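Local coordinates for alpha-rhamnosidase (Dictyoglomus thermophilum, PDB 6I60), which probably hydrolyses terminal non-reducing alpha-L-rhamnose residues from alpha-L-rhamnosides, at residues A[292-297]-A[301-306]; A[413-418]-A[425-430]. One frame throughout, in Å; residues are numbered along the deposited sequence.

Contact 1 of 2, residues A[292-297]-A[301-306]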
loop_
_atom_site.group_PDB
_atom_site.type_symbol
_atom_site.label_atom_id
_atom_site.label_comp_id
_atom_site.label_asym_id
_atom_site.label_seq_id
_atom_site.Cartn_x
_atom_site.Cartn_y
_atom_site.Cartn_z
ATOM N N GLY A 292 6.918 8.207 -32.370
ATOM C CA GLY A 292 5.567 7.917 -32.782
ATOM C C GLY A 292 4.594 9.039 -32.491
ATOM O O GLY A 292 4.924 10.226 -32.576
ATOM N N PRO A 293 3.357 8.673 -32.147
ATOM C CA PRO A 293 2.342 9.703 -31.882
ATOM C C PRO A 293 2.574 10.470 -30.590
ATOM O O PRO A 293 2.277 11.669 -30.538
ATOM C CB PRO A 293 1.034 8.901 -31.839
ATOM C CG PRO A 293 1.453 7.516 -31.465
ATOM C CD PRO A 293 2.807 7.308 -32.072
ATOM N N ILE A 294 3.097 9.827 -29.551
ATOM C CA ILE A 294 3.264 10.483 -28.258
ATOM C C ILE A 294 4.490 11.383 -28.303
ATOM O O ILE A 294 5.593 10.938 -28.641
ATOM C CB ILE A 294 3.377 9.447 -27.129
ATOM C CG1 ILE A 294 2.080 8.650 -27.003
ATOM C CG2 ILE A 294 3.692 10.133 -25.810
ATOM C CD1 ILE A 294 2.223 7.195 -27.369
ATOM N N THR A 295 4.299 12.659 -27.961
ATOM C CA THR A 295 5.412 13.596 -27.863
ATOM C C THR A 295 5.874 13.697 -26.416
ATOM O O THR A 295 6.541 12.790 -25.907
ATOM C CB THR A 295 5.018 14.978 -28.393
ATOM O OG1 THR A 295 4.025 15.558 -27.539
ATOM C CG2 THR A 295 4.466 14.867 -29.808
ATOM N N LEU A 296 5.521 14.788 -25.742
ATOM C CA LEU A 296 5.899 14.969 -24.349
ATOM C C LEU A 296 5.033 14.106 -23.442
ATOM O O LEU A 296 3.831 13.943 -23.674
ATOM C CB LEU A 296 5.772 16.439 -23.949
ATOM C CG LEU A 296 6.553 17.437 -24.802
ATOM C CD1 LEU A 296 6.268 18.860 -24.346
ATOM C CD2 LEU A 296 8.038 17.138 -24.738
ATOM N N ASN A 297 5.652 13.548 -22.404
ATOM C CA ASN A 297 4.936 12.741 -21.426
ATOM C C ASN A 297 5.566 12.960 -20.058
ATOM O O ASN A 297 6.788 12.868 -19.913
ATOM C CB ASN A 297 4.954 11.254 -21.806
ATOM C CG ASN A 297 6.357 10.675 -21.860
ATOM O OD1 ASN A 297 6.762 9.918 -20.977
ATOM N ND2 ASN A 297 7.103 11.023 -22.902
ATOM N N HIS A 301 2.595 16.577 -15.608
ATOM C CA HIS A 301 2.055 17.499 -16.596
ATOM C C HIS A 301 1.221 16.838 -17.684
ATOM O O HIS A 301 0.586 17.552 -18.467
ATOM C CB HIS A 301 3.198 18.288 -17.245
ATOM C CG HIS A 301 4.146 18.889 -16.256
ATOM N ND1 HIS A 301 3.784 19.907 -15.401
ATOM C CD2 HIS A 301 5.441 18.607 -15.978
ATOM C CE1 HIS A 301 4.815 20.232 -14.643
ATOM N NE2 HIS A 301 5.834 19.458 -14.973
ATOM N N GLY A 302 1.199 15.515 -17.761
ATOM C CA GLY A 302 0.341 14.833 -18.708
ATOM C C GLY A 302 1.089 14.321 -19.921
ATOM O O GLY A 302 2.320 14.245 -19.963
ATOM N N GLU A 303 0.305 13.962 -20.937
ATOM C CA GLU A 303 0.826 13.349 -22.148
ATOM C C GLU A 303 0.122 13.945 -23.358
ATOM O O GLU A 303 -1.069 14.260 -23.301
ATOM C CB GLU A 303 0.646 11.819 -22.112
ATOM C CG GLU A 303 0.412 11.155 -23.463
ATOM C CD GLU A 303 -0.333 9.835 -23.347
ATOM O OE1 GLU A 303 0.047 9.011 -22.488
ATOM O OE2 GLU A 303 -1.298 9.618 -24.113
ATOM N N ILE A 304 0.871 14.110 -24.448
ATOM C CA ILE A 304 0.344 14.614 -25.711
ATOM C C ILE A 304 0.412 13.495 -26.741
ATOM O O ILE A 304 1.473 12.892 -26.941
ATOM C CB ILE A 304 1.121 15.852 -26.188
ATOM C CG1 ILE A 304 0.985 16.989 -25.175
ATOM C CG2 ILE A 304 0.639 16.291 -27.558
ATOM C CD1 ILE A 304 2.241 17.804 -25.015
ATOM N N TYR A 305 -0.717 13.220 -27.394
ATOM C CA TYR A 305 -0.831 12.154 -28.386
ATOM C C TYR A 305 -1.286 12.764 -29.706
ATOM O O TYR A 305 -2.444 13.175 -29.839
ATOM C CB TYR A 305 -1.807 11.076 -27.916
ATOM C CG TYR A 305 -1.801 9.805 -28.741
ATOM C CD1 TYR A 305 -2.446 9.745 -29.972
ATOM C CD2 TYR A 305 -1.166 8.660 -28.281
ATOM C CE1 TYR A 305 -2.447 8.585 -30.722
ATOM C CE2 TYR A 305 -1.163 7.495 -29.024
ATOM C CZ TYR A 305 -1.806 7.464 -30.244
ATOM O OH TYR A 305 -1.804 6.308 -30.991
ATOM N N ASP A 306 -0.384 12.813 -30.683
ATOM C CA ASP A 306 -0.685 13.342 -32.012
ATOM C C ASP A 306 -1.012 12.163 -32.921
ATOM O O ASP A 306 -0.119 11.427 -33.348
ATOM C CB ASP A 306 0.481 14.161 -32.552
ATOM C CG ASP A 306 0.108 14.966 -33.785
ATOM O OD1 ASP A 306 0.701 16.046 -33.996
ATOM O OD2 ASP A 306 -0.777 14.517 -34.544
#

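Contact 2 of 2, residues A[413-418]-A[425-430]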
loop_
_atom_site.group_PDB
_atom_site.type_symbol
_atom_site.label_atom_id
_atom_site.label_comp_id
_atom_site.label_asym_id
_atom_site.label_seq_id
_atom_site.Cartn_x
_atom_site.Cartn_y
_atom_site.Cartn_z
ATOM N N ALA A 413 -1.058 18.723 -15.468
ATOM C CA ALA A 413 -2.126 17.724 -15.396
ATOM C C ALA A 413 -3.140 17.900 -16.525
ATOM O O ALA A 413 -4.349 17.776 -16.323
ATOM C CB ALA A 413 -2.821 17.751 -14.032
ATOM N N THR A 414 -2.646 18.193 -17.725
ATOM C CA THR A 414 -3.481 18.290 -18.914
ATOM C C THR A 414 -2.979 17.317 -19.974
ATOM O O THR A 414 -1.769 17.176 -20.180
ATOM C CB THR A 414 -3.504 19.717 -19.484
ATOM O OG1 THR A 414 -2.326 19.945 -20.266
ATOM C CG2 THR A 414 -3.564 20.742 -18.367
ATOM N N ASP A 415 -3.917 16.642 -20.635
ATOM C CA ASP A 415 -3.621 15.736 -21.736
ATOM C C ASP A 415 -4.185 16.310 -23.028
ATOM O O ASP A 415 -5.280 16.884 -23.038
ATOM C CB ASP A 415 -4.202 14.342 -21.479
ATOM C CG ASP A 415 -3.652 13.708 -20.215
ATOM O OD1 ASP A 415 -2.425 13.785 -20.002
ATOM O OD2 ASP A 415 -4.442 13.137 -19.433
ATOM N N VAL A 416 -3.431 16.159 -24.114
ATOM C CA VAL A 416 -3.787 16.722 -25.410
ATOM C C VAL A 416 -3.805 15.600 -26.437
ATOM O O VAL A 416 -2.847 14.824 -26.532
ATOM C CB VAL A 416 -2.806 17.832 -25.835
ATOM C CG1 VAL A 416 -2.939 18.129 -27.320
ATOM C CG2 VAL A 416 -3.041 19.085 -25.009
ATOM N N TYR A 417 -4.894 15.512 -27.200
ATOM C CA TYR A 417 -5.030 14.522 -28.262
ATOM C C TYR A 417 -5.398 15.234 -29.554
ATOM O O TYR A 417 -6.385 15.975 -29.597
ATOM C CB TYR A 417 -6.087 13.474 -27.910
ATOM C CG TYR A 417 -6.388 12.508 -29.033
ATOM C CD1 TYR A 417 -5.499 11.491 -29.359
ATOM C CD2 TYR A 417 -7.562 12.610 -29.767
ATOM C CE1 TYR A 417 -5.773 10.604 -30.383
ATOM C CE2 TYR A 417 -7.844 11.729 -30.792
ATOM C CZ TYR A 417 -6.947 10.728 -31.096
ATOM O OH TYR A 417 -7.229 9.850 -32.117
ATOM N N ILE A 418 -4.606 15.010 -30.600
ATOM C CA ILE A 418 -4.861 15.571 -31.921
ATOM C C ILE A 418 -5.481 14.481 -32.782
ATOM O O ILE A 418 -4.875 13.422 -32.990
ATOM C CB ILE A 418 -3.576 16.122 -32.557
ATOM C CG1 ILE A 418 -2.983 17.227 -31.681
ATOM C CG2 ILE A 418 -3.858 16.653 -33.952
ATOM C CD1 ILE A 418 -1.548 16.978 -31.282
ATOM N N GLU A 425 -12.662 7.816 -32.901
ATOM C CA GLU A 425 -11.368 7.584 -32.278
ATOM C C GLU A 425 -11.527 7.557 -30.764
ATOM O O GLU A 425 -12.448 8.160 -30.208
ATOM C CB GLU A 425 -10.343 8.661 -32.674
ATOM C CG GLU A 425 -10.042 8.735 -34.164
ATOM C CD GLU A 425 -9.713 10.144 -34.624
ATOM O OE1 GLU A 425 -8.717 10.715 -34.132
ATOM O OE2 GLU A 425 -10.454 10.681 -35.476
ATOM N N GLU A 426 -10.615 6.843 -30.106
ATOM C CA GLU A 426 -10.555 6.782 -28.653
ATOM C C GLU A 426 -9.132 7.068 -28.198
ATOM O O GLU A 426 -8.167 6.739 -28.894
ATOM C CB GLU A 426 -11.005 5.414 -28.122
ATOM C CG GLU A 426 -12.441 5.053 -28.453
ATOM C CD GLU A 426 -12.836 3.699 -27.903
ATOM O OE1 GLU A 426 -13.934 3.209 -28.242
ATOM O OE2 GLU A 426 -12.043 3.123 -27.130
ATOM N N TYR A 427 -9.006 7.683 -27.026
ATOM C CA TYR A 427 -7.689 8.012 -26.497
ATOM C C TYR A 427 -7.691 7.919 -24.979
ATOM O O TYR A 427 -8.607 8.423 -24.323
ATOM C CB TYR A 427 -7.252 9.417 -26.927
ATOM C CG TYR A 427 -6.129 9.967 -26.077
ATOM C CD1 TYR A 427 -4.859 9.409 -26.127
ATOM C CD2 TYR A 427 -6.342 11.032 -25.213
ATOM C CE1 TYR A 427 -3.832 9.898 -25.348
ATOM C CE2 TYR A 427 -5.319 11.530 -24.431
ATOM C CZ TYR A 427 -4.065 10.959 -24.503
ATOM O OH TYR A 427 -3.040 11.449 -23.727
ATOM N N GLU A 428 -6.661 7.270 -24.435
ATOM C CA GLU A 428 -6.338 7.294 -23.018
ATOM C C GLU A 428 -4.845 7.548 -22.857
ATOM O O GLU A 428 -4.037 7.011 -23.626
ATOM C CB GLU A 428 -6.707 5.979 -22.309
ATOM C CG GLU A 428 -7.835 5.182 -22.941
ATOM C CD GLU A 428 -8.081 3.863 -22.225
ATOM O OE1 GLU A 428 -8.420 2.868 -22.903
ATOM O OE2 GLU A 428 -7.930 3.818 -20.985
ATOM N N PRO A 429 -4.449 8.364 -21.885
ATOM C CA PRO A 429 -3.019 8.543 -21.619
ATOM C C PRO A 429 -2.403 7.270 -21.060
ATOM O O PRO A 429 -3.054 6.488 -20.362
ATOM C CB PRO A 429 -2.984 9.679 -20.588
ATOM C CG PRO A 429 -4.336 10.322 -20.662
ATOM C CD PRO A 429 -5.283 9.235 -21.045
ATOM N N ARG A 430 -1.123 7.068 -21.378
ATOM C CA ARG A 430 -0.407 5.863 -20.988
ATOM C C ARG A 430 0.823 6.115 -20.129
ATOM O O ARG A 430 1.314 5.170 -19.501
ATOM C CB ARG A 430 0.028 5.075 -22.234
ATOM C CG ARG A 430 0.640 5.954 -23.305
ATOM C CD ARG A 430 1.416 5.150 -24.337
ATOM N NE ARG A 430 0.561 4.289 -25.155
ATOM C CZ ARG A 430 -0.368 4.723 -26.003
ATOM N NH1 ARG A 430 -0.592 6.022 -26.162
ATOM N NH2 ARG A 430 -1.083 3.849 -26.699
#

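Contact 1 of 2, residues A[292-297]-A[301-306]
Ile294 faces Tyr305, and Asn297 faces Glu303, as non-hydrogen-bonded pairs of two antiparallel strand segments whose axes make an angle of 169°. This is a beta hairpin carrying a beta bulge, a good example of how one extra residue can be absorbed without breaking the ladder. Both Thr295 and Leu296 are served by the single residue Ile304: Thr295 N donates to Ile304 O at 3.0 Å, while Ile304 N donates to Leu296 O at 3.1 Å. On the Pro293 side of the bulge, Asp306 N donates to Pro293 O at 2.9 Å.

One face of the hairpin carries Ile294, Asn297, Glu303 and Tyr305. The Tyr305 ring, its CG turned anti to the backbone N (chi1 -169°), lies alongside Pro293, pointing the same way. Pro293 CB sits over one ring face, 3.7 Å from the centroid and 17° off the normal, a CH-pi contact, with Pro293 CG reaching toward the phenol end. Ile294 meets the same ring obliquely, its CG1 3.5 Å from Tyr305 CD2. Glu303 CG lies loosely by Ile294 CG2; the carboxylate is turned to other partners, its OE1 accepting from the backbone N of both Arg430 and Phe431. Asn297, likewise, directs its amide oxygen to Asn251 N.

At the bulge, Thr295 and Leu296 both meet the Ile304 side chain, at its root and at its end. Leu296 continues on to Ile173 and Tyr175 of strand 171-184, which pairs with strand 288-298, whereas Ile304 also touches Val416 of strand 414-418. Thr295 holds OG1 between its backbone N and carbonyl carbon, which directs the oxygen at Ile304 CB. Leu296 CB meets the far end of the isoleucine, 3.9 Å from Ile304 CD1.

Contact 2 of 2, residues A[413-418]-A[425-430]
The rings of Tyr417 and Tyr427 are nearly parallel, their planes 13° apart, but so offset that they scarcely overlap. Each residue instead lays its own CB against the other ring: Tyr427 CB stands over a face of Tyr417, 3.9 Å from the centroid, while Tyr417 CB approaches the Tyr427 ring off-centre. Tyr417 CG is anti to the backbone N (chi1 174°), which carries the phenol out to Glu425. There Tyr417 OH donates to Glu425 OE1 at 2.7 Å; the oxygen receives it on its anti lone pair and also accepts from Lys420 N. The strand axes come no closer than 9.1 Å and no backbone hydrogen bond joins the segments, consistent with facing sheets of a beta-sandwich in this concanavalin-like domain: strand 414-418 pairs with 388-394, and strand 425-427 with 375-380. A phenylalanine in place of Tyr417 would probably keep the ring packing yet leave Glu425 OE1 without its hydroxyl partner. Further along, Asp415 CB lies at the edge of the Tyr427 ring, near its hydroxyl, which is hydrogen-bonded to Glu303 OE2. Asp415 crosses Pro429 at about a right angle, its carboxylate held by His434 NE2 and Glu303 N while Pro429 CG packs against it.

Overall arrangement
Read from the N terminus, the two contacts come in series, neither enclosing nor crossing the other. Contact 1 closes the short connection between strands 288-298 and 302-306 in the N-terminal domain of the rhamnosidase family; more than a hundred residues later, contact 2 closes the loop 419-424 in the concanavalin-like domain. They meet in space, their centres about 8 Å apart, because strand 302-306 runs parallel beside strand 414-418. Contact 1 pairs neighbouring strands by backbone bonds, whereas contact 2 packs side chains between strands that share none. Glu303 belongs to the first yet reaches residues of 425-430 in the second, tying the two domains together.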